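Local coordinates for protein cellulase (Bacteroides salanitronis, PDB 6WQY) that probably hydrolyses internal beta-1,4-glucan bonds in cellulose and related polysaccharides, the present chain being its family 5 glycosyl hydrolase domain, at residues 171-176 with 307-312; 229-234 with 246-251; 266-271 with 317-322; 326-331 with 372-377. All blocks are in the same frame, centred on the assembly; numbering follows the deposited sequence.

Interaction 1. Residues 171-176 with 307-312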
loop_
_atom_site.group_PDB
_atom_site.type_symbol
_atom_site.label_atom_id
_atom_site.label_comp_id
_atom_site.label_asym_id
_atom_site.label_seq_id
_atom_site.Cartn_x
_atom_site.Cartn_y
_atom_site.Cartn_z
ATOM N N ALA A 171 -3.004 -3.047 8.198
ATOM C CA ALA A 171 -2.445 -3.733 9.361
ATOM C C ALA A 171 -0.927 -3.740 9.363
ATOM O O ALA A 171 -0.302 -3.562 10.418
ATOM C CB ALA A 171 -2.935 -5.176 9.344
ATOM N N MET A 172 -0.335 -4.055 8.208
ATOM C CA MET A 172 1.103 -4.242 8.034
ATOM C C MET A 172 1.355 -4.257 6.538
ATOM O O MET A 172 0.424 -4.106 5.735
ATOM C CB MET A 172 1.617 -5.477 8.757
ATOM C CG MET A 172 1.020 -6.768 8.336
ATOM S SD MET A 172 1.186 -8.043 9.621
ATOM C CE MET A 172 -0.230 -7.600 10.632
ATOM N N ASN A 173 2.632 -4.410 6.166
ATOM C CA ASN A 173 3.086 -4.204 4.794
ATOM C C ASN A 173 3.334 -5.528 4.076
ATOM O O ASN A 173 2.368 -6.160 3.626
ATOM C CB ASN A 173 4.294 -3.259 4.786
ATOM C CG ASN A 173 4.754 -2.962 3.389
ATOM O OD1 ASN A 173 3.925 -2.744 2.507
ATOM N ND2 ASN A 173 6.062 -2.979 3.163
ATOM N N GLU A 174 4.599 -5.957 3.969
ATOM C CA GLU A 174 5.005 -7.118 3.176
ATOM C C GLU A 174 5.623 -8.133 4.120
ATOM O O GLU A 174 6.776 -8.003 4.528
ATOM C CB GLU A 174 6.004 -6.710 2.095
ATOM C CG GLU A 174 5.397 -5.857 1.018
ATOM C CD GLU A 174 6.347 -5.467 -0.093
ATOM O OE1 GLU A 174 7.586 -5.626 0.072
ATOM O OE2 GLU A 174 5.877 -5.015 -1.175
ATOM N N ILE A 175 4.847 -9.133 4.487
ATOM C CA ILE A 175 5.252 -10.113 5.486
ATOM C C ILE A 175 5.779 -11.361 4.785
ATOM O O ILE A 175 5.079 -11.994 3.979
ATOM C CB ILE A 175 4.074 -10.441 6.413
ATOM C CG1 ILE A 175 3.597 -9.171 7.149
ATOM C CG2 ILE A 175 4.448 -11.556 7.380
ATOM C CD1 ILE A 175 4.659 -8.443 7.963
ATOM N N HIS A 176 7.028 -11.709 5.100
ATOM C CA HIS A 176 7.652 -12.926 4.607
ATOM C C HIS A 176 8.785 -13.295 5.559
ATOM O O HIS A 176 9.278 -12.457 6.334
ATOM C CB HIS A 176 8.179 -12.774 3.174
ATOM C CG HIS A 176 9.290 -11.799 3.053
ATOM N ND1 HIS A 176 10.611 -12.181 3.001
ATOM C CD2 HIS A 176 9.276 -10.446 3.002
ATOM C CE1 HIS A 176 11.364 -11.102 2.914
ATOM N NE2 HIS A 176 10.579 -10.032 2.908
ATOM N N ILE A 307 -4.661 -2.269 -4.710
ATOM C CA ILE A 307 -3.264 -2.460 -5.098
ATOM C C ILE A 307 -2.495 -1.356 -4.378
ATOM O O ILE A 307 -2.403 -0.213 -4.840
ATOM C CB ILE A 307 -3.095 -2.425 -6.614
ATOM C CG1 ILE A 307 -3.877 -3.565 -7.281
ATOM C CG2 ILE A 307 -1.626 -2.499 -6.982
ATOM C CD1 ILE A 307 -4.183 -3.322 -8.722
ATOM N N GLY A 308 -1.970 -1.689 -3.204
ATOM C CA GLY A 308 -1.342 -0.710 -2.341
ATOM C C GLY A 308 -0.040 -0.150 -2.871
ATOM O O GLY A 308 0.373 0.928 -2.431
ATOM N N GLU A 309 0.628 -0.876 -3.778
ATOM C CA GLU A 309 1.817 -0.387 -4.457
ATOM C C GLU A 309 1.843 -0.962 -5.871
ATOM O O GLU A 309 1.591 -2.160 -6.062
ATOM C CB GLU A 309 3.113 -0.798 -3.755
ATOM C CG GLU A 309 3.260 -0.295 -2.346
ATOM C CD GLU A 309 4.559 -0.713 -1.665
ATOM O OE1 GLU A 309 5.512 -1.133 -2.373
ATOM O OE2 GLU A 309 4.619 -0.601 -0.405
ATOM N N MET A 310 2.203 -0.110 -6.835
ATOM C CA MET A 310 2.442 -0.456 -8.236
ATOM C C MET A 310 3.295 0.686 -8.792
ATOM O O MET A 310 3.497 1.703 -8.119
ATOM C CB MET A 310 1.131 -0.662 -9.012
ATOM C CG MET A 310 0.110 0.447 -8.872
ATOM S SD MET A 310 0.438 1.955 -9.812
ATOM C CE MET A 310 0.289 1.373 -11.510
ATOM N N GLY A 311 3.818 0.534 -10.008
ATOM C CA GLY A 311 4.515 1.637 -10.638
ATOM C C GLY A 311 5.593 1.164 -11.593
ATOM O O GLY A 311 5.729 -0.025 -11.876
ATOM N N CYS A 312 6.373 2.133 -12.087
ATOM C CA CYS A 312 7.428 1.863 -13.054
ATOM C C CYS A 312 8.338 3.079 -13.070
ATOM O O CYS A 312 7.842 4.209 -13.123
ATOM C CB CYS A 312 6.830 1.641 -14.454
ATOM S SG CYS A 312 7.995 1.111 -15.700
HETATM O O HOH W 1 6.649 -2.285 0.408
#
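N173 and E174 face E309 at the C-terminal mouth of the (beta/alpha)8 barrel of this family 5 domain, the first two from the loop after strand 167-170, the last from strand 305-310. Their places are consistent with E174 and E309 being the acid/base and the nucleophile, as in family 5 enzymes. Both side chains run extended beyond CG, and E174 OE2 stands 4.1 Å from E309 OE1 with the carboxylate planes turned 32° against each other. The two oxygens have separate partners: ND1 of H251 bonds E174 OE2, and the hydroxyl of Y253 bonds E309 OE1. N173 comes in differently, crossing E309 at about a right angle. Its CG is anti to the backbone N (chi1 -177°), which brings the amide round to E309 OE2, 3.7 Å from N173 OD1. R76 serves both of these acceptors, with a hydrogen bond to N173 OD1 and a salt bridge to E309 OE2, and so probably holds the two groups in place. The two segments bury 73 Å² between them. A single water accepts from N173 ND2 at 2.9 Å and donates to E309 OE2 at 2.8 Å.

Interaction 2. Residues 229-234 with 246-251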
loop_
_atom_site.group_PDB
_atom_site.type_symbol
_atom_site.label_atom_id
_atom_site.label_comp_id
_atom_site.label_asym_id
_atom_site.label_seq_id
_atom_site.Cartn_x
_atom_site.Cartn_y
_atom_site.Cartn_z
ATOM N N ASP A 229 -0.805 -14.329 -5.990
ATOM C CA ASP A 229 -1.074 -15.763 -5.960
ATOM C C ASP A 229 -1.149 -16.289 -4.531
ATOM O O ASP A 229 -2.048 -17.071 -4.186
ATOM C CB ASP A 229 -0.031 -16.518 -6.775
ATOM C CG ASP A 229 -0.272 -16.377 -8.251
ATOM O OD1 ASP A 229 -1.292 -16.913 -8.731
ATOM O OD2 ASP A 229 0.529 -15.679 -8.909
ATOM N N LEU A 230 -0.200 -15.904 -3.685
ATOM C CA LEU A 230 -0.227 -16.400 -2.312
ATOM C C LEU A 230 -1.413 -15.857 -1.532
ATOM O O LEU A 230 -1.871 -16.497 -0.573
ATOM C CB LEU A 230 1.078 -16.104 -1.586
ATOM C CG LEU A 230 2.312 -16.766 -2.190
ATOM C CD1 LEU A 230 3.541 -16.428 -1.352
ATOM C CD2 LEU A 230 2.152 -18.274 -2.280
ATOM N N THR A 231 -1.901 -14.677 -1.915
ATOM C CA THR A 231 -3.083 -14.091 -1.288
ATOM C C THR A 231 -4.342 -14.853 -1.703
ATOM O O THR A 231 -5.108 -15.330 -0.854
ATOM C CB THR A 231 -3.177 -12.606 -1.652
ATOM O OG1 THR A 231 -2.008 -11.932 -1.167
ATOM C CG2 THR A 231 -4.398 -11.939 -1.028
ATOM N N VAL A 232 -4.578 -15.013 -3.006
ATOM C CA VAL A 232 -5.797 -15.722 -3.393
ATOM C C VAL A 232 -5.792 -17.155 -2.867
ATOM O O VAL A 232 -6.854 -17.710 -2.555
ATOM C CB VAL A 232 -6.079 -15.660 -4.909
ATOM C CG1 VAL A 232 -6.131 -14.212 -5.387
ATOM C CG2 VAL A 232 -5.067 -16.466 -5.692
ATOM N N GLU A 233 -4.619 -17.785 -2.767
ATOM C CA GLU A 233 -4.568 -19.174 -2.323
ATOM C C GLU A 233 -4.697 -19.330 -0.815
ATOM O O GLU A 233 -5.263 -20.336 -0.358
ATOM C CB GLU A 233 -3.260 -19.814 -2.804
ATOM C CG GLU A 233 -3.162 -19.897 -4.331
ATOM C CD GLU A 233 -1.744 -20.067 -4.860
ATOM O OE1 GLU A 233 -0.795 -20.158 -4.054
ATOM O OE2 GLU A 233 -1.585 -20.103 -6.102
ATOM N N ASN A 234 -4.198 -18.393 -0.023
ATOM C CA ASN A 234 -4.031 -18.627 1.407
ATOM C C ASN A 234 -4.638 -17.578 2.318
ATOM O O ASN A 234 -4.775 -17.849 3.523
ATOM C CB ASN A 234 -2.546 -18.795 1.769
ATOM C CG ASN A 234 -1.864 -19.823 0.906
ATOM O OD1 ASN A 234 -1.065 -19.479 0.011
ATOM N ND2 ASN A 234 -2.168 -21.060 1.139
ATOM N N LEU A 246 -13.469 -4.475 5.395
ATOM C CA LEU A 246 -12.133 -5.041 5.288
ATOM C C LEU A 246 -11.777 -5.187 3.818
ATOM O O LEU A 246 -12.537 -5.778 3.043
ATOM C CB LEU A 246 -12.027 -6.404 5.965
ATOM C CG LEU A 246 -12.349 -6.428 7.449
ATOM C CD1 LEU A 246 -12.166 -7.845 7.979
ATOM C CD2 LEU A 246 -11.532 -5.437 8.254
ATOM N N MET A 247 -10.609 -4.662 3.445
ATOM C CA MET A 247 -10.144 -4.663 2.061
ATOM C C MET A 247 -8.841 -5.445 1.968
ATOM O O MET A 247 -7.939 -5.237 2.788
ATOM C CB MET A 247 -9.912 -3.227 1.552
ATOM C CG MET A 247 -11.047 -2.256 1.857
ATOM S SD MET A 247 -10.833 -0.622 1.167
ATOM C CE MET A 247 -9.415 -0.050 2.091
ATOM N N VAL A 248 -8.743 -6.336 0.990
ATOM C CA VAL A 248 -7.531 -7.129 0.788
ATOM C C VAL A 248 -6.489 -6.279 0.079
ATOM O O VAL A 248 -6.736 -5.748 -1.008
ATOM C CB VAL A 248 -7.838 -8.385 -0.032
ATOM C CG1 VAL A 248 -6.607 -9.265 -0.166
ATOM C CG2 VAL A 248 -8.997 -9.169 0.589
ATOM N N ALA A 249 -5.308 -6.172 0.673
ATOM C CA ALA A 249 -4.208 -5.402 0.109
ATOM C C ALA A 249 -3.245 -6.319 -0.629
ATOM O O ALA A 249 -2.778 -7.300 -0.057
ATOM C CB ALA A 249 -3.448 -4.689 1.232
ATOM N N VAL A 250 -2.925 -5.981 -1.894
ATOM C CA VAL A 250 -1.872 -6.650 -2.650
ATOM C C VAL A 250 -0.949 -5.589 -3.238
ATOM O O VAL A 250 -1.315 -4.426 -3.378
ATOM C CB VAL A 250 -2.411 -7.576 -3.758
ATOM C CG1 VAL A 250 -3.213 -8.719 -3.159
ATOM C CG2 VAL A 250 -3.219 -6.811 -4.777
ATOM N N HIS A 251 0.254 -6.012 -3.617
ATOM C CA HIS A 251 1.185 -5.159 -4.352
ATOM C C HIS A 251 1.447 -5.793 -5.709
ATOM O O HIS A 251 1.407 -7.021 -5.849
ATOM C CB HIS A 251 2.509 -4.963 -3.593
ATOM C CG HIS A 251 2.347 -4.234 -2.292
ATOM N ND1 HIS A 251 3.375 -4.048 -1.395
ATOM C CD2 HIS A 251 1.270 -3.628 -1.747
ATOM C CE1 HIS A 251 2.936 -3.361 -0.348
ATOM N NE2 HIS A 251 1.658 -3.093 -0.532
HETATM O O HOH W 2 -1.459 -9.459 -0.202
#
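Helix 228-234 comes nearest strand 246-251 at T231 and V250, whose CA atoms lie 7.7 Å apart, and T231 is the residue that the helix turns toward the strand. Its methyl does most of the touching: CG2 meets V248 CG1 at 3.6 Å and V250 CG1 at 4.0 Å, which sets it over the two valines that the strand directs at the helix. T231 and V248 lie side by side and point opposite ways. The threonine torsion divides the labour, for with chi1 at -61° CG2 lies anti to the backbone N and reaches the strand, while OG1 sits beside that N and turns back along its own helix to bond the carbonyl O of N227. The three elements 219-222, 228-234 and 246-251 form a beta-alpha-beta unit of the barrel, and the two strands pair in parallel through M247 and A249. V248 and V250 point at the helix, which puts them on the outer side of the barrel, whereas the CB of A249 points away from the helix. V250 also touches M294 of helix 284-299, as does V232, so that the neighbouring helix shares this apolar layer. Polar atoms within it are not left alone: a water donates to T231 OG1 at 2.7 Å and also to the carbonyl O of A249.

Interaction 3. Residues 266-271 with 317-322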
loop_
_atom_site.group_PDB
_atom_site.type_symbol
_atom_site.label_atom_id
_atom_site.label_comp_id
_atom_site.label_asym_id
_atom_site.label_seq_id
_atom_site.Cartn_x
_atom_site.Cartn_y
_atom_site.Cartn_z
ATOM N N TYR A 266 16.381 -3.831 -19.431
ATOM C CA TYR A 266 15.042 -4.017 -19.998
ATOM C C TYR A 266 14.385 -2.648 -20.094
ATOM O O TYR A 266 13.917 -2.104 -19.093
ATOM C CB TYR A 266 14.211 -4.944 -19.123
ATOM C CG TYR A 266 14.833 -6.295 -18.900
ATOM C CD1 TYR A 266 15.299 -7.055 -19.961
ATOM C CD2 TYR A 266 14.955 -6.812 -17.619
ATOM C CE1 TYR A 266 15.869 -8.297 -19.753
ATOM C CE2 TYR A 266 15.523 -8.050 -17.399
ATOM C CZ TYR A 266 15.978 -8.788 -18.470
ATOM O OH TYR A 266 16.542 -10.023 -18.248
ATOM N N SER A 267 14.320 -2.111 -21.311
ATOM C CA SER A 267 13.815 -0.767 -21.540
ATOM C C SER A 267 12.464 -0.735 -22.242
ATOM O O SER A 267 11.916 0.353 -22.435
ATOM C CB SER A 267 14.827 0.041 -22.363
ATOM O OG SER A 267 15.091 -0.598 -23.607
ATOM N N GLN A 268 11.915 -1.884 -22.628
ATOM C CA GLN A 268 10.638 -1.950 -23.338
ATOM C C GLN A 268 9.752 -3.020 -22.714
ATOM O O GLN A 268 10.219 -3.882 -21.961
ATOM C CB GLN A 268 10.856 -2.210 -24.838
ATOM C CG GLN A 268 11.819 -1.210 -25.448
ATOM C CD GLN A 268 11.895 -1.270 -26.968
ATOM O OE1 GLN A 268 11.307 -2.149 -27.612
ATOM N NE2 GLN A 268 12.629 -0.337 -27.543
ATOM N N TRP A 269 8.454 -2.940 -23.011
ATOM C CA TRP A 269 7.456 -3.795 -22.391
ATOM C C TRP A 269 6.265 -3.960 -23.322
ATOM O O TRP A 269 5.918 -3.048 -24.072
ATOM C CB TRP A 269 6.967 -3.178 -21.065
ATOM C CG TRP A 269 5.985 -4.016 -20.334
ATOM C CD1 TRP A 269 6.280 -5.032 -19.471
ATOM C CD2 TRP A 269 4.550 -3.926 -20.385
ATOM N NE1 TRP A 269 5.117 -5.587 -18.994
ATOM C CE2 TRP A 269 4.044 -4.938 -19.541
ATOM C CE3 TRP A 269 3.645 -3.090 -21.049
ATOM C CZ2 TRP A 269 2.679 -5.131 -19.336
ATOM C CZ3 TRP A 269 2.294 -3.292 -20.844
ATOM C CH2 TRP A 269 1.826 -4.298 -19.989
ATOM N N GLY A 270 5.639 -5.128 -23.264
ATOM C CA GLY A 270 4.389 -5.354 -23.957
ATOM C C GLY A 270 4.551 -5.883 -25.366
ATOM O O GLY A 270 5.641 -6.218 -25.826
ATOM N N HIS A 271 3.422 -5.922 -26.078
ATOM C CA HIS A 271 3.365 -6.613 -27.362
ATOM C C HIS A 271 4.342 -6.043 -28.379
ATOM O O HIS A 271 4.810 -6.779 -29.258
ATOM C CB HIS A 271 1.983 -6.484 -28.025
ATOM C CG HIS A 271 0.841 -7.018 -27.224
ATOM N ND1 HIS A 271 0.875 -8.235 -26.581
ATOM C CD2 HIS A 271 -0.395 -6.508 -27.004
ATOM C CE1 HIS A 271 -0.283 -8.441 -25.979
ATOM N NE2 HIS A 271 -1.071 -7.409 -26.217
ATOM N N ASP A 317 15.395 8.286 -21.893
ATOM C CA ASP A 317 15.296 8.100 -23.333
ATOM C C ASP A 317 13.841 8.173 -23.790
ATOM O O ASP A 317 12.970 7.506 -23.225
ATOM C CB ASP A 317 15.880 6.727 -23.671
ATOM C CG ASP A 317 15.763 6.382 -25.137
ATOM O OD1 ASP A 317 16.546 6.929 -25.939
ATOM O OD2 ASP A 317 14.896 5.557 -25.486
ATOM N N ASP A 318 13.588 8.956 -24.846
ATOM C CA ASP A 318 12.227 9.191 -25.323
ATOM C C ASP A 318 11.523 7.886 -25.687
ATOM O O ASP A 318 10.358 7.671 -25.335
ATOM C CB ASP A 318 12.265 10.093 -26.564
ATOM C CG ASP A 318 12.071 11.564 -26.242
ATOM O OD1 ASP A 318 11.690 11.893 -25.100
ATOM O OD2 ASP A 318 12.299 12.399 -27.146
ATOM N N LEU A 319 12.190 7.022 -26.447
ATOM C CA LEU A 319 11.541 5.797 -26.896
ATOM C C LEU A 319 11.205 4.900 -25.718
ATOM O O LEU A 319 10.087 4.385 -25.610
ATOM C CB LEU A 319 12.455 5.070 -27.878
ATOM C CG LEU A 319 11.941 3.717 -28.356
ATOM C CD1 LEU A 319 10.591 3.852 -29.047
ATOM C CD2 LEU A 319 12.960 3.094 -29.292
ATOM N N SER A 320 12.169 4.699 -24.821
ATOM C CA SER A 320 11.919 3.867 -23.649
ATOM C C SER A 320 10.796 4.437 -22.786
ATOM O O SER A 320 9.964 3.682 -22.261
ATOM C CB SER A 320 13.203 3.732 -22.833
ATOM O OG SER A 320 14.244 3.172 -23.620
ATOM N N GLU A 321 10.751 5.767 -22.622
ATOM C CA GLU A 321 9.729 6.359 -21.759
ATOM C C GLU A 321 8.326 6.097 -22.300
ATOM O O GLU A 321 7.375 5.956 -21.526
ATOM C CB GLU A 321 10.006 7.848 -21.565
ATOM C CG GLU A 321 9.127 8.527 -20.514
ATOM C CD GLU A 321 9.403 8.090 -19.078
ATOM O OE1 GLU A 321 10.076 7.058 -18.843
ATOM O OE2 GLU A 321 8.904 8.780 -18.150
ATOM N N SER A 322 8.173 6.034 -23.626
ATOM C CA SER A 322 6.876 5.704 -24.200
ATOM C C SER A 322 6.352 4.390 -23.633
ATOM O O SER A 322 5.170 4.272 -23.298
ATOM C CB SER A 322 6.988 5.597 -25.721
ATOM O OG SER A 322 7.611 6.740 -26.273
HETATM O O HOH W 3 10.622 1.788 -20.443
HETATM O O HOH W 4 14.264 1.198 -25.555
#
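S267 and S320 make the tight part of this contact, their CA atoms 5.4 Å apart where the loop 266-271 lies against the first turn of helix 318-337. S267 CB presses on S320 OG at 3.4 Å, and S320 CB lies 3.6 Å from S267 O. A water locks the backbones together beside them, donating to S267 O at 2.8 Å and to S320 O at 2.7 Å. S320 is itself fixed by the helix start: D317, at the N-cap, takes the S320 N-H on OD2 at 2.9 Å. That bond is nearly straight (166°), and it reaches the carboxylate on its anti side, 21° out of plane. The outer side is looser. Q268, its chain extended beyond CG, brings NE2 alongside the exposed L319, 3.9 Å from CD2, an amide against a methyl in van der Waals contact. The N-H of Q268 NE2 instead goes to a second water, which S267 OG and S320 OG also hold, while Q268 OE1 takes the backbone N of D274. The loop runs between helix 256-259 and helix 284-299 and is tied on its way to helix 318-337, which follows strand 305-310; W269, the residue after Q268, meets Y327 of helix 318-337 edge-to-face and touches V287 of helix 284-299.

Interaction 4. Residues 326-331 with 372-377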
loop_
_atom_site.group_PDB
_atom_site.type_symbol
_atom_site.label_atom_id
_atom_site.label_comp_id
_atom_site.label_asym_id
_atom_site.label_seq_id
_atom_site.Cartn_x
_atom_site.Cartn_y
_atom_site.Cartn_z
ATOM N N TYR A 326 2.947 3.609 -21.425
ATOM C CA TYR A 326 2.029 2.556 -21.848
ATOM C C TYR A 326 1.797 1.545 -20.727
ATOM O O TYR A 326 0.651 1.199 -20.429
ATOM C CB TYR A 326 2.543 1.883 -23.129
ATOM C CG TYR A 326 1.783 0.623 -23.478
ATOM C CD1 TYR A 326 0.406 0.640 -23.654
ATOM C CD2 TYR A 326 2.438 -0.589 -23.604
ATOM C CE1 TYR A 326 -0.293 -0.509 -23.944
ATOM C CE2 TYR A 326 1.751 -1.751 -23.889
ATOM C CZ TYR A 326 0.380 -1.703 -24.059
ATOM O OH TYR A 326 -0.332 -2.848 -24.353
ATOM N N TYR A 327 2.872 1.068 -20.100
ATOM C CA TYR A 327 2.740 0.138 -18.984
ATOM C C TYR A 327 1.836 0.709 -17.896
ATOM O O TYR A 327 0.905 0.040 -17.424
ATOM C CB TYR A 327 4.135 -0.183 -18.409
ATOM C CG TYR A 327 4.074 -1.042 -17.165
ATOM C CD1 TYR A 327 4.044 -2.429 -17.258
ATOM C CD2 TYR A 327 4.013 -0.472 -15.909
ATOM C CE1 TYR A 327 3.958 -3.224 -16.128
ATOM C CE2 TYR A 327 3.931 -1.261 -14.774
ATOM C CZ TYR A 327 3.900 -2.622 -14.887
ATOM O OH TYR A 327 3.801 -3.375 -13.730
ATOM N N LEU A 328 2.099 1.943 -17.458
ATOM C CA LEU A 328 1.321 2.520 -16.369
ATOM C C LEU A 328 -0.126 2.722 -16.765
ATOM O O LEU A 328 -1.035 2.471 -15.964
ATOM C CB LEU A 328 1.964 3.830 -15.916
ATOM C CG LEU A 328 3.307 3.680 -15.199
ATOM C CD1 LEU A 328 3.924 5.034 -14.964
ATOM C CD2 LEU A 328 3.143 2.954 -13.868
ATOM N N GLU A 329 -0.365 3.170 -17.997
ATOM C CA GLU A 329 -1.733 3.333 -18.477
ATOM C C GLU A 329 -2.435 1.985 -18.539
ATOM O O GLU A 329 -3.592 1.851 -18.109
ATOM C CB GLU A 329 -1.733 4.029 -19.845
ATOM C CG GLU A 329 -3.088 4.580 -20.261
ATOM C CD GLU A 329 -3.060 5.419 -21.535
ATOM O OE1 GLU A 329 -2.010 5.632 -22.163
ATOM O OE2 GLU A 329 -4.169 5.842 -21.960
ATOM N N TYR A 330 -1.740 0.962 -19.042
ATOM C CA TYR A 330 -2.339 -0.362 -19.160
ATOM C C TYR A 330 -2.692 -0.936 -17.792
ATOM O O TYR A 330 -3.785 -1.504 -17.598
ATOM C CB TYR A 330 -1.388 -1.310 -19.895
ATOM C CG TYR A 330 -2.079 -2.576 -20.309
ATOM C CD1 TYR A 330 -2.147 -3.668 -19.467
ATOM C CD2 TYR A 330 -2.707 -2.662 -21.535
ATOM C CE1 TYR A 330 -2.811 -4.815 -19.842
ATOM C CE2 TYR A 330 -3.373 -3.804 -21.918
ATOM C CZ TYR A 330 -3.427 -4.873 -21.064
ATOM O OH TYR A 330 -4.093 -6.020 -21.424
ATOM N N VAL A 331 -1.784 -0.810 -16.828
ATOM C CA VAL A 331 -2.017 -1.368 -15.505
ATOM C C VAL A 331 -3.128 -0.614 -14.788
ATOM O O VAL A 331 -3.954 -1.225 -14.105
ATOM C CB VAL A 331 -0.706 -1.388 -14.694
ATOM C CG1 VAL A 331 -0.970 -1.787 -13.255
ATOM C CG2 VAL A 331 0.292 -2.346 -15.324
ATOM N N GLN A 372 3.734 15.217 -15.317
ATOM C CA GLN A 372 2.381 15.548 -15.756
ATOM C C GLN A 372 1.861 14.513 -16.745
ATOM O O GLN A 372 0.697 14.090 -16.677
ATOM C CB GLN A 372 2.346 16.937 -16.388
ATOM C CG GLN A 372 0.948 17.366 -16.818
ATOM C CD GLN A 372 0.044 17.618 -15.632
ATOM O OE1 GLN A 372 0.246 18.585 -14.887
ATOM N NE2 GLN A 372 -0.936 16.756 -15.426
ATOM N N GLU A 373 2.711 14.094 -17.683
ATOM C CA GLU A 373 2.289 13.135 -18.696
ATOM C C GLU A 373 2.023 11.770 -18.078
ATOM O O GLU A 373 1.095 11.061 -18.501
ATOM C CB GLU A 373 3.360 13.049 -19.780
ATOM C CG GLU A 373 3.406 14.255 -20.723
ATOM C CD GLU A 373 3.882 15.561 -20.089
ATOM O OE1 GLU A 373 4.733 15.522 -19.178
ATOM O OE2 GLU A 373 3.412 16.639 -20.516
ATOM N N VAL A 374 2.829 11.387 -17.090
ATOM C CA VAL A 374 2.624 10.127 -16.392
ATOM C C VAL A 374 1.305 10.145 -15.627
ATOM O O VAL A 374 0.509 9.196 -15.687
ATOM C CB VAL A 374 3.810 9.854 -15.453
ATOM C CG1 VAL A 374 3.547 8.601 -14.624
ATOM C CG2 VAL A 374 5.098 9.700 -16.246
ATOM N N ILE A 375 1.066 11.217 -14.873
ATOM C CA ILE A 375 -0.170 11.363 -14.119
ATOM C C ILE A 375 -1.370 11.323 -15.051
ATOM O O ILE A 375 -2.376 10.669 -14.761
ATOM C CB ILE A 375 -0.108 12.656 -13.285
ATOM C CG1 ILE A 375 0.986 12.539 -12.219
ATOM C CG2 ILE A 375 -1.451 12.956 -12.668
ATOM C CD1 ILE A 375 1.429 13.856 -11.618
ATOM N N ASP A 376 -1.263 11.993 -16.200
ATOM C CA ASP A 376 -2.386 12.030 -17.130
ATOM C C ASP A 376 -2.765 10.645 -17.624
ATOM O O ASP A 376 -3.948 10.347 -17.757
ATOM C CB ASP A 376 -2.056 12.950 -18.307
ATOM C CG ASP A 376 -2.093 14.420 -17.929
ATOM O OD1 ASP A 376 -2.592 14.751 -16.827
ATOM O OD2 ASP A 376 -1.626 15.247 -18.740
ATOM N N VAL A 377 -1.785 9.782 -17.916
ATOM C CA VAL A 377 -2.152 8.456 -18.422
ATOM C C VAL A 377 -2.750 7.581 -17.323
ATOM O O VAL A 377 -3.624 6.758 -17.591
ATOM C CB VAL A 377 -1.010 7.739 -19.177
ATOM C CG1 VAL A 377 -0.499 8.589 -20.333
ATOM C CG2 VAL A 377 0.111 7.337 -18.245
#
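The shortest polar bond here, 2.8 Å from Y330 N to Y326 O, is a rung of the helix that sets L328 and E329 against V374 and V377. Two alpha-helices of the barrel's outer layer pack closely at this point: the CA atoms of E329 and V377 are 5.1 Å apart, and 200 Å² is buried. V377 is the most covered residue. E329, partly exposed, lies across it at about a right angle, its aliphatic stem doing most of the touching. With CG anti to the backbone N (chi1 -164°) and the chain extended beyond it, the glutamate runs past the valine: CB is 3.8 Å from V377 CB, CG is 3.5 Å from V377 O, and OE1 ends 3.8 Å from V377 CG1. Cutting E329 back to an alanine would keep CB on V377 but is likely to bare the valine's CG1 and its carbonyl O, where the carboxylate and CG now lie. Deeper in, the contact is purely apolar, with L328 CD1 on V374 CG1 at 3.6 Å and the two side chains crossing obliquely. At the start of helix 371-383, Q372 NE2 bonds D376 OD1 from above the carboxylate plane, 41° out of it. L328 and V331 reach inward to M310 of strand 305-310, Y330 and V331 touch V287 of helix 284-299, and V374 packs on R324 and L325, so helix 318-337 sits between helices 284-299 and 371-383 with the barrel wall beneath.

In the fold
Followed from the N terminus, the chain opens interaction 1 at 171-176, just past strand 167-170, and closes it 131 residues later at 307-312. Interaction 2 lies wholly within that span and closes a short loop from 229-234 to 246-251; strand 246-251 is the neighbour of strand 305-310 in the barrel, and the G308 N to V250 O backbone hydrogen bond joins them. Interaction 3 starts inside the same span, at 266-271, but ends beyond it, at 317-322, so it crosses interaction 1. Interaction 4 follows in series, linking helix 318-337 to helix 371-383. Interactions 3 and 4 share helix 318-337, and L328 packs on G311, just past strand 305-310, joining that helix to the strand's end.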